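Local structure of glutathione peroxidase-like peroxiredoxin HYR1 (Saccharomyces cerevisiae, 3CMI) at residues A[104-109]-A[129-134]; A[109-112]-A[118-121]. The protein reduces hydroperoxides with electrons from thioredoxin and, as a sensor of peroxide stress, oxidises and so activates the transcription factor YAP1. One frame throughout, in Å; residues are numbered along the deposited sequence.

Interaction 1. Residues A[104-109]-A[129-134]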
loop_
_atom_site.group_PDB
_atom_site.type_symbol
_atom_site.label_atom_id
_atom_site.label_comp_id
_atom_site.label_asym_id
_atom_site.label_seq_id
_atom_site.Cartn_x
_atom_site.Cartn_y
_atom_site.Cartn_z
ATOM N N ILE A 104 -2.518 -8.537 -8.959
ATOM C CA ILE A 104 -1.254 -9.241 -8.745
ATOM C C ILE A 104 -1.426 -10.371 -7.743
ATOM O O ILE A 104 -2.460 -10.468 -7.070
ATOM C CB ILE A 104 -0.142 -8.298 -8.184
ATOM C CG1 ILE A 104 -0.598 -7.635 -6.874
ATOM C CG2 ILE A 104 0.301 -7.279 -9.231
ATOM C CD1 ILE A 104 0.530 -7.279 -5.914
ATOM N N ASP A 105 -0.404 -11.220 -7.651
ATOM C CA ASP A 105 -0.201 -12.063 -6.480
ATOM C C ASP A 105 0.712 -11.313 -5.521
ATOM O O ASP A 105 1.739 -10.754 -5.930
ATOM C CB ASP A 105 0.446 -13.398 -6.858
ATOM C CG ASP A 105 -0.496 -14.327 -7.609
ATOM O OD1 ASP A 105 -0.021 -15.392 -8.061
ATOM O OD2 ASP A 105 -1.698 -14.007 -7.748
ATOM N N VAL A 106 0.334 -11.299 -4.247
ATOM C CA VAL A 106 1.154 -10.699 -3.202
ATOM C C VAL A 106 2.076 -11.749 -2.575
ATOM O O VAL A 106 3.119 -11.412 -2.003
ATOM C CB VAL A 106 0.287 -9.997 -2.111
ATOM C CG1 VAL A 106 -0.509 -8.839 -2.721
ATOM C CG2 VAL A 106 -0.653 -10.987 -1.423
ATOM N N ASN A 107 1.677 -13.018 -2.691
ATOM C CA ASN A 107 2.425 -14.145 -2.148
ATOM C C ASN A 107 2.736 -15.188 -3.214
ATOM O O ASN A 107 2.092 -15.219 -4.261
ATOM C CB ASN A 107 1.637 -14.835 -1.026
ATOM C CG ASN A 107 1.317 -13.914 0.141
ATOM O OD1 ASN A 107 0.286 -14.076 0.792
ATOM N ND2 ASN A 107 2.203 -12.963 0.423
ATOM N N GLY A 108 3.714 -16.046 -2.923
ATOM C CA GLY A 108 4.019 -17.212 -3.754
ATOM C C GLY A 108 5.081 -16.981 -4.813
ATOM O O GLY A 108 5.751 -15.946 -4.827
ATOM N N GLY A 109 5.222 -17.956 -5.708
ATOM C CA GLY A 109 6.227 -17.920 -6.771
ATOM C C GLY A 109 6.037 -16.837 -7.819
ATOM O O GLY A 109 6.971 -16.517 -8.553
ATOM N N ARG A 129 6.350 -14.544 6.403
ATOM C CA ARG A 129 6.569 -13.178 5.930
ATOM C C ARG A 129 5.408 -12.729 5.063
ATOM O O ARG A 129 5.167 -11.533 4.908
ATOM C CB ARG A 129 7.857 -13.093 5.109
ATOM C CG ARG A 129 9.109 -13.459 5.889
ATOM C CD ARG A 129 10.318 -13.710 4.996
ATOM N NE ARG A 129 10.851 -12.466 4.444
ATOM C CZ ARG A 129 10.625 -12.038 3.205
ATOM N NH1 ARG A 129 11.150 -10.891 2.801
ATOM N NH2 ARG A 129 9.878 -12.755 2.370
ATOM N N GLY A 130 4.691 -13.696 4.498
ATOM C CA GLY A 130 3.630 -13.424 3.539
ATOM C C GLY A 130 2.487 -12.584 4.074
ATOM O O GLY A 130 2.333 -12.417 5.287
ATOM N N ILE A 131 1.695 -12.048 3.148
ATOM C CA ILE A 131 0.485 -11.301 3.477
ATOM C C ILE A 131 -0.570 -12.290 3.956
ATOM O O ILE A 131 -0.805 -13.314 3.310
ATOM C CB ILE A 131 -0.038 -10.510 2.247
ATOM C CG1 ILE A 131 1.070 -9.620 1.644
ATOM C CG2 ILE A 131 -1.300 -9.703 2.604
ATOM C CD1 ILE A 131 1.678 -8.570 2.609
ATOM N N LYS A 132 -1.192 -11.986 5.091
ATOM C CA LYS A 132 -2.127 -12.916 5.734
ATOM C C LYS A 132 -3.533 -12.858 5.137
ATOM O O LYS A 132 -4.162 -13.897 4.930
ATOM C CB LYS A 132 -2.185 -12.682 7.254
ATOM C CG LYS A 132 -1.197 -13.509 8.076
ATOM C CD LYS A 132 0.228 -12.956 8.000
ATOM C CE LYS A 132 1.226 -13.836 8.756
ATOM N NZ LYS A 132 1.176 -13.635 10.238
ATOM N N TRP A 133 -4.024 -11.645 4.876
ATOM C CA TRP A 133 -5.366 -11.470 4.326
ATOM C C TRP A 133 -5.502 -10.165 3.542
ATOM O O TRP A 133 -4.544 -9.400 3.419
ATOM C CB TRP A 133 -6.425 -11.554 5.440
ATOM C CG TRP A 133 -7.657 -12.320 5.029
ATOM C CD1 TRP A 133 -7.749 -13.671 4.809
ATOM C CD2 TRP A 133 -8.964 -11.785 4.785
ATOM N NE1 TRP A 133 -9.032 -14.006 4.443
ATOM C CE2 TRP A 133 -9.798 -12.869 4.421
ATOM C CE3 TRP A 133 -9.513 -10.496 4.842
ATOM C CZ2 TRP A 133 -11.155 -12.702 4.113
ATOM C CZ3 TRP A 133 -10.864 -10.330 4.533
ATOM C CH2 TRP A 133 -11.668 -11.429 4.175
ATOM N N ASN A 134 -6.692 -9.929 2.999
ATOM C CA ASN A 134 -7.021 -8.663 2.343
ATOM C C ASN A 134 -6.727 -7.457 3.229
ATOM O O ASN A 134 -6.865 -7.535 4.450
ATOM C CB ASN A 134 -8.496 -8.646 1.949
ATOM C CG ASN A 134 -8.826 -9.651 0.866
ATOM O OD1 ASN A 134 -8.100 -9.779 -0.121
ATOM N ND2 ASN A 134 -9.933 -10.364 1.042
#
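Val106 and Ile131 form the apolar, closely packed side of this meeting of two loops. CG2 of Val106 lies 3.8 Å from CB of Ile131, and Ile131 CG1 is equally near; the two side chains run at about a right angle to each other, so that one branch of the valine rests against the root of the isoleucine. Ile131 directs CG1 toward the valine because this branch stands anti to its carbonyl carbon (chi1 -53°). Both residues are buried, and beta-branched side chains suit the place: their bulk sits close to the backbone, where two irregular segments can touch without long side chains.

Beside this apolar pair, the contact turns polar and more open. Asn107, partly exposed, brings the end of its amide up to the backbone N and O of Ile131 and to CA of Gly130, the amide carbon CG standing 3.6 Å from Ile131 N. A short amide side chain fits here, among peptide groups of the facing loop. The missing side chain of Gly130 leaves room beside this amide, which lies close to where one would stand.

Toward the interior, Tyr115 of helix 113-121 and Asn39 of strand 34-41 touch both Val106 and Ile131, while Cys72 of strand 65-72 reaches Val106. The two loops therefore meet between helix 113-121 and the neighbouring strands 34-41 and 65-72.

Interaction 2. Residues A[109-112]-A[118-121]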
loop_
_atom_site.group_PDB
_atom_site.type_symbol
_atom_site.label_atom_id
_atom_site.label_comp_id
_atom_site.label_asym_id
_atom_site.label_seq_id
_atom_site.Cartn_x
_atom_site.Cartn_y
_atom_site.Cartn_z
ATOM N N GLY A 109 5.222 -17.956 -5.708
ATOM C CA GLY A 109 6.227 -17.920 -6.771
ATOM C C GLY A 109 6.037 -16.837 -7.819
ATOM O O GLY A 109 6.971 -16.517 -8.553
ATOM N N ASN A 110 4.829 -16.279 -7.891
ATOM C CA ASN A 110 4.517 -15.187 -8.820
ATOM C C ASN A 110 4.280 -13.853 -8.099
ATOM O O ASN A 110 3.625 -12.954 -8.624
ATOM C CB ASN A 110 3.314 -15.549 -9.705
ATOM C CG ASN A 110 3.633 -16.625 -10.755
ATOM O OD1 ASN A 110 2.729 -17.118 -11.432
ATOM N ND2 ASN A 110 4.910 -16.985 -10.896
ATOM N N GLU A 111 4.824 -13.746 -6.887
ATOM C CA GLU A 111 4.772 -12.530 -6.073
ATOM C C GLU A 111 5.332 -11.320 -6.830
ATOM O O GLU A 111 6.420 -11.391 -7.412
ATOM C CB GLU A 111 5.552 -12.778 -4.776
ATOM C CG GLU A 111 6.074 -11.555 -4.057
ATOM C CD GLU A 111 7.149 -11.916 -3.052
ATOM O OE1 GLU A 111 6.843 -11.961 -1.843
ATOM O OE2 GLU A 111 8.296 -12.163 -3.471
ATOM N N ASP A 112 4.578 -10.219 -6.820
ATOM C CA ASP A 112 4.984 -8.989 -7.497
ATOM C C ASP A 112 6.211 -8.391 -6.818
ATOM O O ASP A 112 6.292 -8.396 -5.587
ATOM C CB ASP A 112 3.843 -7.965 -7.498
ATOM C CG ASP A 112 4.106 -6.794 -8.434
ATOM O OD1 ASP A 112 3.763 -6.886 -9.632
ATOM O OD2 ASP A 112 4.643 -5.769 -7.967
ATOM N N LEU A 118 8.666 -4.852 -0.259
ATOM C CA LEU A 118 8.017 -4.453 0.988
ATOM C C LEU A 118 8.298 -5.441 2.113
ATOM O O LEU A 118 8.705 -5.038 3.203
ATOM C CB LEU A 118 6.512 -4.231 0.796
ATOM C CG LEU A 118 6.115 -2.989 -0.026
ATOM C CD1 LEU A 118 4.606 -2.951 -0.287
ATOM C CD2 LEU A 118 6.583 -1.688 0.633
ATOM N N LYS A 119 8.124 -6.730 1.837
ATOM C CA LYS A 119 8.359 -7.776 2.842
ATOM C C LYS A 119 9.814 -7.870 3.308
ATOM O O LYS A 119 10.072 -8.250 4.452
ATOM C CB LYS A 119 7.843 -9.126 2.344
ATOM C CG LYS A 119 6.351 -9.310 2.591
ATOM C CD LYS A 119 5.618 -9.853 1.372
ATOM C CE LYS A 119 5.789 -11.334 1.220
ATOM N NZ LYS A 119 4.957 -11.896 0.114
ATOM N N SER A 120 10.755 -7.512 2.431
ATOM C CA SER A 120 12.181 -7.491 2.784
ATOM C C SER A 120 12.508 -6.381 3.783
ATOM O O SER A 120 13.496 -6.472 4.519
ATOM C CB SER A 120 13.055 -7.336 1.540
ATOM O OG SER A 120 13.054 -5.994 1.077
ATOM N N GLN A 121 11.681 -5.335 3.795
ATOM C CA GLN A 121 11.863 -4.206 4.710
ATOM C C GLN A 121 11.118 -4.404 6.023
ATOM O O GLN A 121 11.600 -3.992 7.088
ATOM C CB GLN A 121 11.410 -2.891 4.058
ATOM C CG GLN A 121 12.106 -2.544 2.742
ATOM C CD GLN A 121 13.614 -2.515 2.866
ATOM O OE1 GLN A 121 14.306 -3.359 2.302
ATOM N NE2 GLN A 121 14.131 -1.560 3.626
#
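A salt bridge between Glu111 and Lys119 carries this contact, with Lys119 NZ giving a hydrogen bond of 2.7 Å to Glu111 OE1. The ammonium meets that oxygen nearly along its C-O axis, and CE of Lys119 follows it to within 3.3 Å of the same OE1. In Glu111, CG anti to the backbone N (chi1 157°) and an extended chain beyond it carry the carboxylate away from the loop backbone toward Lys119, which comes from the opposite direction, bent at chi2 and chi3. Long, flexible side chains suit a place where the closest CA atoms, those of Glu111 and Lys119, remain 10.7 Å apart.

Lys119 NZ also makes a weak hydrogen bond to Val106 O. Within the loop, Asn110 ND2 bonds to Gly109 O at 3.2 Å, from above the carbonyl plane. Asp112 occupies the N-cap position of helix 113-121, its OD2 accepting from Val114 N, a role that fits a short carboxylate. As packing, the Lys119 side chain also touches Arg129 and Arg149.

With a carboxylate and a carbonyl beside it, the amine is probably held in its charged form, and the bridge ties the loop leading into the helix to a residue near the helix's far end.

Overall arrangement
Interactions 1 and 2 lie with their centres 8 Å apart, on the same side of the chain's centre, and both begin in the loop between strand 65-72 and helix 113-121, sharing Gly109. Along the chain, this loop comes first, then the helix that supplies 118-121, then the loop holding 129-134, which runs on to strand 137-140. A probable backbone hydrogen bond between Asp105 and Asp112 joins them further. Interaction 1 joins the loops on the two sides of helix 113-121 in the chain, and interaction 2 joins the first of these loops to the helix itself, in a part of the thioredoxin-like fold away from the peroxidatic Cys44.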